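Local coordinates for prenyltransference for protein (Lavandula lanata, PDB 5HC8) that catalyses, as a lavandulyl diphosphate synthase, the head-to-middle coupling of dimethylallyl diphosphate units, and probably belongs to the undecaprenyl diphosphate synthase family, at residues T40-N43 / N44-H47; I49-A52 / S53-I57; P221-G224 / E225-L229. All coordinates share one frame; numbering follows the deposited sequence.

Interaction 1 of 3, residues T40-N43 / N44-H47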
ATOM      1  N   THR A  40     -25.343  -7.360 -10.335  1.00 35.10           N
ATOM      2  CA  THR A  40     -25.962  -7.089  -9.023  1.00 36.63           C
ATOM      3  C   THR A  40     -25.011  -6.228  -8.163  1.00 35.17           C
ATOM      4  O   THR A  40     -25.435  -5.326  -7.422  1.00 32.04           O
ATOM      5  CB  THR A  40     -26.629  -8.319  -8.307  1.00 39.70           C
ATOM      6  OG1 THR A  40     -26.143  -8.561  -6.997  1.00 44.40           O
ATOM      7  CG2 THR A  40     -26.664  -9.542  -9.070  1.00 35.98           C
ATOM      8  N   GLY A  41     -23.720  -6.447  -8.350  1.00 32.67           N
ATOM      9  CA  GLY A  41     -22.742  -5.558  -7.769  1.00 29.71           C
ATOM     10  C   GLY A  41     -22.873  -4.146  -8.249  1.00 29.14           C
ATOM     11  O   GLY A  41     -22.943  -3.237  -7.429  1.00 32.61           O
ATOM     12  N   VAL A  42     -22.943  -3.933  -9.569  1.00 28.44           N
ATOM     13  CA  VAL A  42     -22.919  -2.606 -10.090  1.00 32.59           C
ATOM     14  C   VAL A  42     -24.188  -1.867  -9.697  1.00 31.24           C
ATOM     15  O   VAL A  42     -24.143  -0.660  -9.438  1.00 29.90           O
ATOM     16  CB  VAL A  42     -22.678  -2.551 -11.603  1.00 35.55           C
ATOM     17  CG1 VAL A  42     -22.583  -1.103 -12.087  1.00 37.56           C
ATOM     18  CG2 VAL A  42     -21.370  -3.244 -11.923  1.00 43.18           C
ATOM     19  N   ASN A  43     -25.286  -2.611  -9.569  1.00 35.41           N
ATOM     20  CA  ASN A  43     -26.541  -2.023  -9.066  1.00 38.48           C
ATOM     21  C   ASN A  43     -26.472  -1.471  -7.660  1.00 38.34           C
ATOM     22  O   ASN A  43     -27.269  -0.630  -7.325  1.00 39.77           O
ATOM     23  CB  ASN A  43     -27.691  -3.024  -9.143  1.00 38.67           C
ATOM     24  CG  ASN A  43     -28.127  -3.312 -10.583  1.00 46.42           C
ATOM     25  OD1 ASN A  43     -27.808  -2.579 -11.531  1.00 44.21           O
ATOM     26  ND2 ASN A  43     -28.840  -4.399 -10.750  1.00 44.32           N
ATOM     27  N   ASN A  44     -25.513  -1.927  -6.845  1.00 37.71           N
ATOM     28  CA  ASN A  44     -25.323  -1.366  -5.508  1.00 34.25           C
ATOM     29  C   ASN A  44     -24.679   0.004  -5.526  1.00 32.12           C
ATOM     30  O   ASN A  44     -24.833   0.763  -4.576  1.00 30.67           O
ATOM     31  CB  ASN A  44     -24.468  -2.293  -4.626  1.00 33.54           C
ATOM     32  CG  ASN A  44     -25.072  -3.656  -4.417  1.00 37.87           C
ATOM     33  OD1 ASN A  44     -24.380  -4.637  -4.155  1.00 41.32           O
ATOM     34  ND2 ASN A  44     -26.365  -3.738  -4.552  1.00 39.30           N
ATOM     35  N   TRP A  45     -23.908   0.308  -6.568  1.00 30.33           N
ATOM     36  CA  TRP A  45     -23.089   1.532  -6.555  1.00 29.44           C
ATOM     37  C   TRP A  45     -23.877   2.805  -6.292  1.00 31.38           C
ATOM     38  O   TRP A  45     -23.468   3.651  -5.511  1.00 27.69           O
ATOM     39  CB  TRP A  45     -22.290   1.665  -7.804  1.00 28.42           C
ATOM     40  CG  TRP A  45     -21.270   0.630  -8.097  1.00 26.95           C
ATOM     41  CD1 TRP A  45     -21.005  -0.512  -7.405  1.00 27.70           C
ATOM     42  CD2 TRP A  45     -20.418   0.613  -9.211  1.00 27.24           C
ATOM     43  NE1 TRP A  45     -20.017  -1.184  -7.992  1.00 26.77           N
ATOM     44  CE2 TRP A  45     -19.648  -0.545  -9.126  1.00 27.82           C
ATOM     45  CE3 TRP A  45     -20.261   1.451 -10.318  1.00 31.52           C
ATOM     46  CZ2 TRP A  45     -18.735  -0.905 -10.094  1.00 28.14           C
ATOM     47  CZ3 TRP A  45     -19.336   1.101 -11.267  1.00 31.37           C
ATOM     48  CH2 TRP A  45     -18.597  -0.058 -11.151  1.00 30.91           C
ATOM     49  N   LYS A  46     -25.066   2.937  -6.905  1.00 34.24           N
ATOM     50  CA  LYS A  46     -25.772   4.198  -6.803  1.00 35.30           C
ATOM     51  C   LYS A  46     -26.165   4.494  -5.352  1.00 32.02           C
ATOM     52  O   LYS A  46     -26.105   5.618  -4.916  1.00 32.21           O
ATOM     53  CB  LYS A  46     -26.978   4.262  -7.796  1.00 37.38           C
ATOM     54  CG  LYS A  46     -28.036   3.226  -7.539  1.00 43.32           C
ATOM     55  CD  LYS A  46     -29.241   3.320  -8.485  1.00 49.69           C
ATOM     56  CE  LYS A  46     -30.133   2.076  -8.292  1.00 53.56           C
ATOM     57  NZ  LYS A  46     -29.457   0.767  -8.639  1.00 50.90           N
ATOM     58  N   HIS A  47     -26.555   3.474  -4.608  1.00 31.77           N
ATOM     59  CA  HIS A  47     -27.014   3.699  -3.213  1.00 33.67           C
ATOM     60  C   HIS A  47     -25.810   3.997  -2.319  1.00 30.47           C
ATOM     61  O   HIS A  47     -25.890   4.790  -1.388  1.00 29.80           O
ATOM     62  CB  HIS A  47     -27.685   2.470  -2.697  1.00 37.68           C
ATOM     63  CG  HIS A  47     -28.831   2.035  -3.533  1.00 48.70           C
ATOM     64  ND1 HIS A  47     -29.953   2.818  -3.701  1.00 51.91           N
ATOM     65  CD2 HIS A  47     -29.012   0.931  -4.300  1.00 55.03           C
ATOM     66  CE1 HIS A  47     -30.795   2.203  -4.512  1.00 53.82           C
ATOM     67  NE2 HIS A  47     -30.245   1.058  -4.892  1.00 60.55           N
TER
HETATM   68  O   HOH W   1     -25.751   1.470  -9.295  1.00 32.93           O
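G41 and V42 receive their backbone bonds from N44 and W45, mainly three residues ahead, as in a local 3-10-like winding of helix 34-54: N44 N lies 2.9 Å from G41 O, with a weak second bond to T40 O, and W45 N 3.0 Å from V42 O, the latter and the G41 bond coming from well above the carbonyl planes. V42 O is too far from K46 N for the usual bond, and a water fills the break, donating to V42 O at 2.7 Å and accepting from K46 N at 2.9 Å. On the buried side the indole of W45 folds back over the preceding turn. With its CG anti to the carbonyl carbon (chi1 -63°), W45 lays one face of its five-membered ring over V42 CA, a CH-pi contact of 3.8 Å to the ring centroid. V42 CG1 reaches the six-membered part, 3.9 Å from W45 CE3; a branched valine suits this place because its two methyls spread along the large ring. F87 meets W45 edge-to-face, and Y84, of the hydrocarbon pocket, also touches it. Replacing W45 with an alanine is likely to open a gap between V42 and strand 59-65 and deprive Y84 and F87 of the ring they meet. On the outer side K46 bends at its last torsion (chi4 -63°) so that NZ meets N43 O at 2.9 Å, in the carbonyl plane and on a lone pair. D91 gives this ammonium a long, weak ion pair. The chemistry implies a two-sided turn: apolar and aromatic toward the pocket, while water and a lysine bind carbonyls turned from their usual partners.

Interaction 2 of 3, residues I49-A52 / S53-I57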
ATOM      1  N   ILE A  49     -23.050   5.581  -3.420  1.00 25.50           N
ATOM      2  CA  ILE A  49     -22.601   6.929  -3.741  1.00 25.20           C
ATOM      3  C   ILE A  49     -23.567   7.954  -3.078  1.00 27.72           C
ATOM      4  O   ILE A  49     -23.152   8.925  -2.474  1.00 27.27           O
ATOM      5  CB  ILE A  49     -22.584   7.134  -5.256  1.00 27.31           C
ATOM      6  CG1 ILE A  49     -21.493   6.279  -5.888  1.00 28.90           C
ATOM      7  CG2 ILE A  49     -22.427   8.595  -5.593  1.00 29.73           C
ATOM      8  CD1 ILE A  49     -21.687   6.066  -7.411  1.00 30.46           C
ATOM      9  N   SER A  50     -24.866   7.687  -3.183  1.00 33.47           N
ATOM     10  CA  SER A  50     -25.876   8.515  -2.457  1.00 33.77           C
ATOM     11  C   SER A  50     -25.591   8.621  -1.014  1.00 30.17           C
ATOM     12  O   SER A  50     -25.632   9.720  -0.474  1.00 31.02           O
ATOM     13  CB  SER A  50     -27.251   7.904  -2.487  1.00 37.77           C
ATOM     14  OG  SER A  50     -27.789   8.112  -3.711  1.00 45.22           O
ATOM     15  N   ARG A  51     -25.360   7.473  -0.379  1.00 34.12           N
ATOM     16  CA  ARG A  51     -25.087   7.432   1.048  1.00 31.79           C
ATOM     17  C   ARG A  51     -23.832   8.236   1.417  1.00 29.94           C
ATOM     18  O   ARG A  51     -23.857   9.038   2.355  1.00 28.52           O
ATOM     19  CB  ARG A  51     -25.049   6.001   1.526  1.00 31.85           C
ATOM     20  CG  ARG A  51     -24.767   5.807   2.996  1.00 31.36           C
ATOM     21  CD  ARG A  51     -25.740   6.507   3.959  1.00 31.62           C
ATOM     22  NE  ARG A  51     -26.990   5.734   3.980  1.00 30.76           N
ATOM     23  CZ  ARG A  51     -27.879   5.832   4.961  1.00 28.78           C
ATOM     24  NH1 ARG A  51     -27.647   6.647   5.942  1.00 27.80           N
ATOM     25  NH2 ARG A  51     -28.978   5.130   4.919  1.00 28.88           N
ATOM     26  N   ALA A  52     -22.741   8.070   0.648  1.00 28.20           N
ATOM     27  CA  ALA A  52     -21.498   8.765   0.935  1.00 26.36           C
ATOM     28  C   ALA A  52     -21.741  10.278   0.826  1.00 26.83           C
ATOM     29  O   ALA A  52     -21.263  11.060   1.664  1.00 29.58           O
ATOM     30  CB  ALA A  52     -20.411   8.340  -0.047  1.00 27.19           C
ATOM     31  N   SER A  53     -22.539  10.682  -0.165  1.00 28.98           N
ATOM     32  CA  SER A  53     -22.900  12.104  -0.324  1.00 33.67           C
ATOM     33  C   SER A  53     -23.646  12.700   0.894  1.00 33.24           C
ATOM     34  O   SER A  53     -23.232  13.725   1.468  1.00 30.79           O
ATOM     35  CB  SER A  53     -23.677  12.320  -1.627  1.00 36.12           C
ATOM     36  OG  SER A  53     -24.088  13.670  -1.757  1.00 37.88           O
ATOM     37  N   GLN A  54     -24.627  11.936   1.369  1.00 37.14           N
ATOM     38  CA  GLN A  54     -25.442  12.321   2.524  1.00 38.96           C
ATOM     39  C   GLN A  54     -24.560  12.429   3.710  1.00 39.41           C
ATOM     40  O   GLN A  54     -24.764  13.282   4.571  1.00 36.89           O
ATOM     41  CB  GLN A  54     -26.473  11.260   2.852  1.00 42.47           C
ATOM     42  CG  GLN A  54     -27.610  11.066   1.852  1.00 52.09           C
ATOM     43  CD  GLN A  54     -28.445   9.817   2.235  1.00 61.57           C
ATOM     44  OE1 GLN A  54     -28.718   9.562   3.435  1.00 59.79           O
ATOM     45  NE2 GLN A  54     -28.791   9.001   1.228  1.00 67.47           N
ATOM     46  N   LEU A  55     -23.561  11.579   3.789  1.00 34.44           N
ATOM     47  CA  LEU A  55     -22.699  11.581   4.968  1.00 32.73           C
ATOM     48  C   LEU A  55     -21.674  12.713   4.948  1.00 32.20           C
ATOM     49  O   LEU A  55     -20.934  12.895   5.881  1.00 32.54           O
ATOM     50  CB  LEU A  55     -21.977  10.240   5.101  1.00 36.52           C
ATOM     51  CG  LEU A  55     -22.806   9.044   5.522  1.00 36.97           C
ATOM     52  CD1 LEU A  55     -22.051   7.792   5.211  1.00 35.27           C
ATOM     53  CD2 LEU A  55     -23.178   9.029   7.005  1.00 37.96           C
ATOM     54  N   GLY A  56     -21.599  13.475   3.872  1.00 33.93           N
ATOM     55  CA  GLY A  56     -20.638  14.557   3.841  1.00 30.92           C
ATOM     56  C   GLY A  56     -19.242  14.118   3.445  1.00 30.16           C
ATOM     57  O   GLY A  56     -18.291  14.851   3.639  1.00 30.30           O
ATOM     58  N   ILE A  57     -19.105  12.931   2.880  1.00 30.41           N
ATOM     59  CA  ILE A  57     -17.820  12.537   2.293  1.00 28.03           C
ATOM     60  C   ILE A  57     -17.585  13.425   1.026  1.00 26.30           C
ATOM     61  O   ILE A  57     -18.488  13.728   0.302  1.00 27.57           O
ATOM     62  CB  ILE A  57     -17.846  11.050   1.971  1.00 25.88           C
ATOM     63  CG1 ILE A  57     -17.872  10.216   3.269  1.00 27.37           C
ATOM     64  CG2 ILE A  57     -16.670  10.641   1.048  1.00 25.20           C
ATOM     65  CD1 ILE A  57     -18.318   8.806   3.027  1.00 28.80           C
TER
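A52 and I57 close the end of helix 34-54 in a Schellman motif, the tightly packed part of this contact. I57 N reaches back five residues to A52 O at 3.1 Å, and G56 N binds S53 O at 2.9 Å. The methyl of A52 then meets I57 CD1 at 3.7 Å, the apolar seal that often accompanies this motif; alanine is small enough to let the isoleucine fold in close. G56 takes a positive phi (83°), at which a side chain would press on the carbonyl oxygen of L55, so glycine fits the turn. Regular bonds lead up to it, L55 N to R51 O at 2.9 Å among them. The solvent side, that of Q54, is looser. Q54 extends along the surface until OE1 stands over one face of the R51 guanidinium, 4.0 Å from R51 NH1, with the amide and guanidinium planes 35° apart. The polar end of R51 is taken instead by a salt bridge from NE to E225. On the face toward helix 225-237 its aliphatic part runs past L55, R51 CG to L55 CD1 at 4.0 Å. In the fold, R51 and L55 lean on that helix, while I49 faces L60 and I62 of strand 59-65 and L95 of helix 91-97.

Interaction 3 of 3, residues P221-G224 / E225-L229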
ATOM      1  N   PRO A 221     -21.654  -8.161  -4.075  1.00 25.71           N
ATOM      2  CA  PRO A 221     -23.082  -8.071  -4.400  1.00 29.07           C
ATOM      3  C   PRO A 221     -24.009  -7.921  -3.165  1.00 31.84           C
ATOM      4  O   PRO A 221     -25.150  -7.454  -3.318  1.00 32.01           O
ATOM      5  CB  PRO A 221     -23.346  -9.385  -5.135  1.00 31.44           C
ATOM      6  CG  PRO A 221     -22.095  -9.661  -5.827  1.00 30.06           C
ATOM      7  CD  PRO A 221     -21.031  -9.292  -4.753  1.00 29.85           C
ATOM      8  N   ASP A 222     -23.547  -8.339  -1.987  1.00 30.49           N
ATOM      9  CA  ASP A 222     -24.306  -8.175  -0.716  1.00 31.39           C
ATOM     10  C   ASP A 222     -24.024  -6.851   0.009  1.00 34.65           C
ATOM     11  O   ASP A 222     -24.619  -6.578   1.051  1.00 32.51           O
ATOM     12  CB  ASP A 222     -24.023  -9.355   0.239  1.00 31.81           C
ATOM     13  CG  ASP A 222     -24.555 -10.671  -0.280  1.00 33.53           C
ATOM     14  OD1 ASP A 222     -25.612 -10.638  -0.953  1.00 31.54           O
ATOM     15  OD2 ASP A 222     -23.877 -11.709  -0.075  1.00 34.55           O
ATOM     16  N   PHE A 223     -23.159  -6.017  -0.568  1.00 29.12           N
ATOM     17  CA  PHE A 223     -22.623  -4.857   0.107  1.00 29.57           C
ATOM     18  C   PHE A 223     -23.531  -3.681  -0.149  1.00 31.46           C
ATOM     19  O   PHE A 223     -23.753  -3.304  -1.273  1.00 32.06           O
ATOM     20  CB  PHE A 223     -21.237  -4.523  -0.468  1.00 29.90           C
ATOM     21  CG  PHE A 223     -20.496  -3.485   0.291  1.00 29.54           C
ATOM     22  CD1 PHE A 223     -20.745  -2.140   0.060  1.00 30.00           C
ATOM     23  CD2 PHE A 223     -19.531  -3.825   1.231  1.00 30.58           C
ATOM     24  CE1 PHE A 223     -20.049  -1.130   0.731  1.00 30.21           C
ATOM     25  CE2 PHE A 223     -18.849  -2.813   1.911  1.00 32.02           C
ATOM     26  CZ  PHE A 223     -19.116  -1.474   1.663  1.00 31.48           C
ATOM     27  N   GLY A 224     -24.054  -3.099   0.904  1.00 32.36           N
ATOM     28  CA  GLY A 224     -24.947  -1.966   0.754  1.00 34.11           C
ATOM     29  C   GLY A 224     -24.610  -0.800   1.604  1.00 32.29           C
ATOM     30  O   GLY A 224     -23.479  -0.676   2.146  1.00 30.42           O
ATOM     31  N   GLU A 225     -25.609   0.047   1.780  1.00 27.27           N
ATOM     32  CA  GLU A 225     -25.422   1.252   2.562  1.00 29.74           C
ATOM     33  C   GLU A 225     -24.991   0.957   4.018  1.00 27.10           C
ATOM     34  O   GLU A 225     -24.185   1.724   4.589  1.00 26.98           O
ATOM     35  CB  GLU A 225     -26.634   2.128   2.547  1.00 31.32           C
ATOM     36  CG  GLU A 225     -27.031   2.567   1.160  1.00 32.88           C
ATOM     37  CD  GLU A 225     -28.237   3.507   1.185  1.00 37.86           C
ATOM     38  OE1 GLU A 225     -29.168   3.204   0.441  1.00 36.46           O
ATOM     39  OE2 GLU A 225     -28.224   4.537   1.899  1.00 32.99           O
ATOM     40  N   ALA A 226     -25.565  -0.076   4.643  1.00 27.27           N
ATOM     41  CA  ALA A 226     -25.202  -0.393   6.054  1.00 27.87           C
ATOM     42  C   ALA A 226     -23.680  -0.767   6.152  1.00 30.66           C
ATOM     43  O   ALA A 226     -23.054  -0.519   7.165  1.00 30.53           O
ATOM     44  CB  ALA A 226     -26.052  -1.521   6.643  1.00 32.85           C
ATOM     45  N   ASP A 227     -23.133  -1.388   5.106  1.00 28.40           N
ATOM     46  CA  ASP A 227     -21.716  -1.816   5.106  1.00 29.29           C
ATOM     47  C   ASP A 227     -20.770  -0.642   4.989  1.00 25.04           C
ATOM     48  O   ASP A 227     -19.700  -0.674   5.598  1.00 26.98           O
ATOM     49  CB  ASP A 227     -21.495  -2.903   4.024  1.00 28.02           C
ATOM     50  CG  ASP A 227     -22.492  -4.052   4.177  1.00 35.62           C
ATOM     51  OD1 ASP A 227     -22.357  -4.747   5.175  1.00 38.19           O
ATOM     52  OD2 ASP A 227     -23.448  -4.224   3.386  1.00 36.77           O
ATOM     53  N   LEU A 228     -21.179   0.393   4.287  1.00 24.50           N
ATOM     54  CA  LEU A 228     -20.495   1.690   4.290  1.00 24.61           C
ATOM     55  C   LEU A 228     -20.515   2.303   5.678  1.00 28.52           C
ATOM     56  O   LEU A 228     -19.509   2.778   6.182  1.00 25.62           O
ATOM     57  CB  LEU A 228     -21.044   2.631   3.224  1.00 26.65           C
ATOM     58  CG  LEU A 228     -20.374   3.997   3.218  1.00 29.31           C
ATOM     59  CD1 LEU A 228     -18.857   3.860   2.979  1.00 28.83           C
ATOM     60  CD2 LEU A 228     -20.971   5.003   2.228  1.00 31.09           C
ATOM     61  N   LEU A 229     -21.682   2.291   6.311  1.00 28.59           N
ATOM     62  CA  LEU A 229     -21.811   2.766   7.651  1.00 28.86           C
ATOM     63  C   LEU A 229     -20.961   2.020   8.649  1.00 24.10           C
ATOM     64  O   LEU A 229     -20.378   2.614   9.547  1.00 27.09           O
ATOM     65  CB  LEU A 229     -23.297   2.646   8.058  1.00 29.20           C
ATOM     66  CG  LEU A 229     -24.231   3.825   7.924  1.00 33.12           C
ATOM     67  CD1 LEU A 229     -23.797   5.133   7.273  1.00 34.69           C
ATOM     68  CD2 LEU A 229     -25.639   3.420   7.520  1.00 29.34           C
TER
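G224 and D227 form the reciprocal half of a capping box at the start of helix 225-237, in the parallel-sheet fold of the cis-prenyltransferase family. G224 is the N-cap and D227 the third residue of the helix. Hydrogen bonds come first. D227 OD2 accepts from G224 N at 2.8 Å along an almost straight path, 174° at the hydrogen, using the anti lone pair of the carboxylate. The other direction of a full capping box is absent, since a glycine has no side chain to offer the helix NH groups. G224 O instead takes two weak backbone bonds, from D227 N at 3.1 Å and from L228 N at 3.3 Å, and these start the helical winding.

Charge is the second element. Aspartate suits the first turn because its negative group is probably stabilised by the helix N-terminus, and D227 OD1 has a salt bridge with K218, so its two oxygens serve different partners and the carboxylate is held against rotation. Nearby, D222 OD1 turns away from the helix to accept from W26 NE1.

Packing makes up the third. F223 carries its ring against the first turn, with CG anti to the backbone N (chi1 -171°), and D227 lays its methylene on one face of it. This is a CH-pi contact, D227 CB standing 3.5 Å from the ring centroid. The ring also meets F220, nearly parallel to it, and touches I48 of helix 34-54 and I192 of strand 190-193. A phenylalanine thus suits the place twice over, wide enough to fill the space between helix and sheet and flat enough to receive D227. The ring atom nearest to D227 CB is F223 CE2, toward the rim, at 3.4 Å.

Overall arrangement
Interactions 1 and 2 follow each other along helix 34-54, their centres about 14 Å apart, and interaction 3 lies beside both, its centre about 10 Å from the first and 13 Å from the second. Helix 225-237 is tied to the earlier helix by the salt bridge of R51 NE with E225 OE2 (2.7 Å) and by L55 CD1 against L229 CD1 (3.8 Å). Toward the other end T40 OG1 rests on P221 CB at 3.5 Å. Interaction 1 is the one near the active site: the W45 side chain is about 6 Å from the bound 2-methylbuta-1,3-diene, whereas those of F223 and I49 are about 12 and 14 Å away.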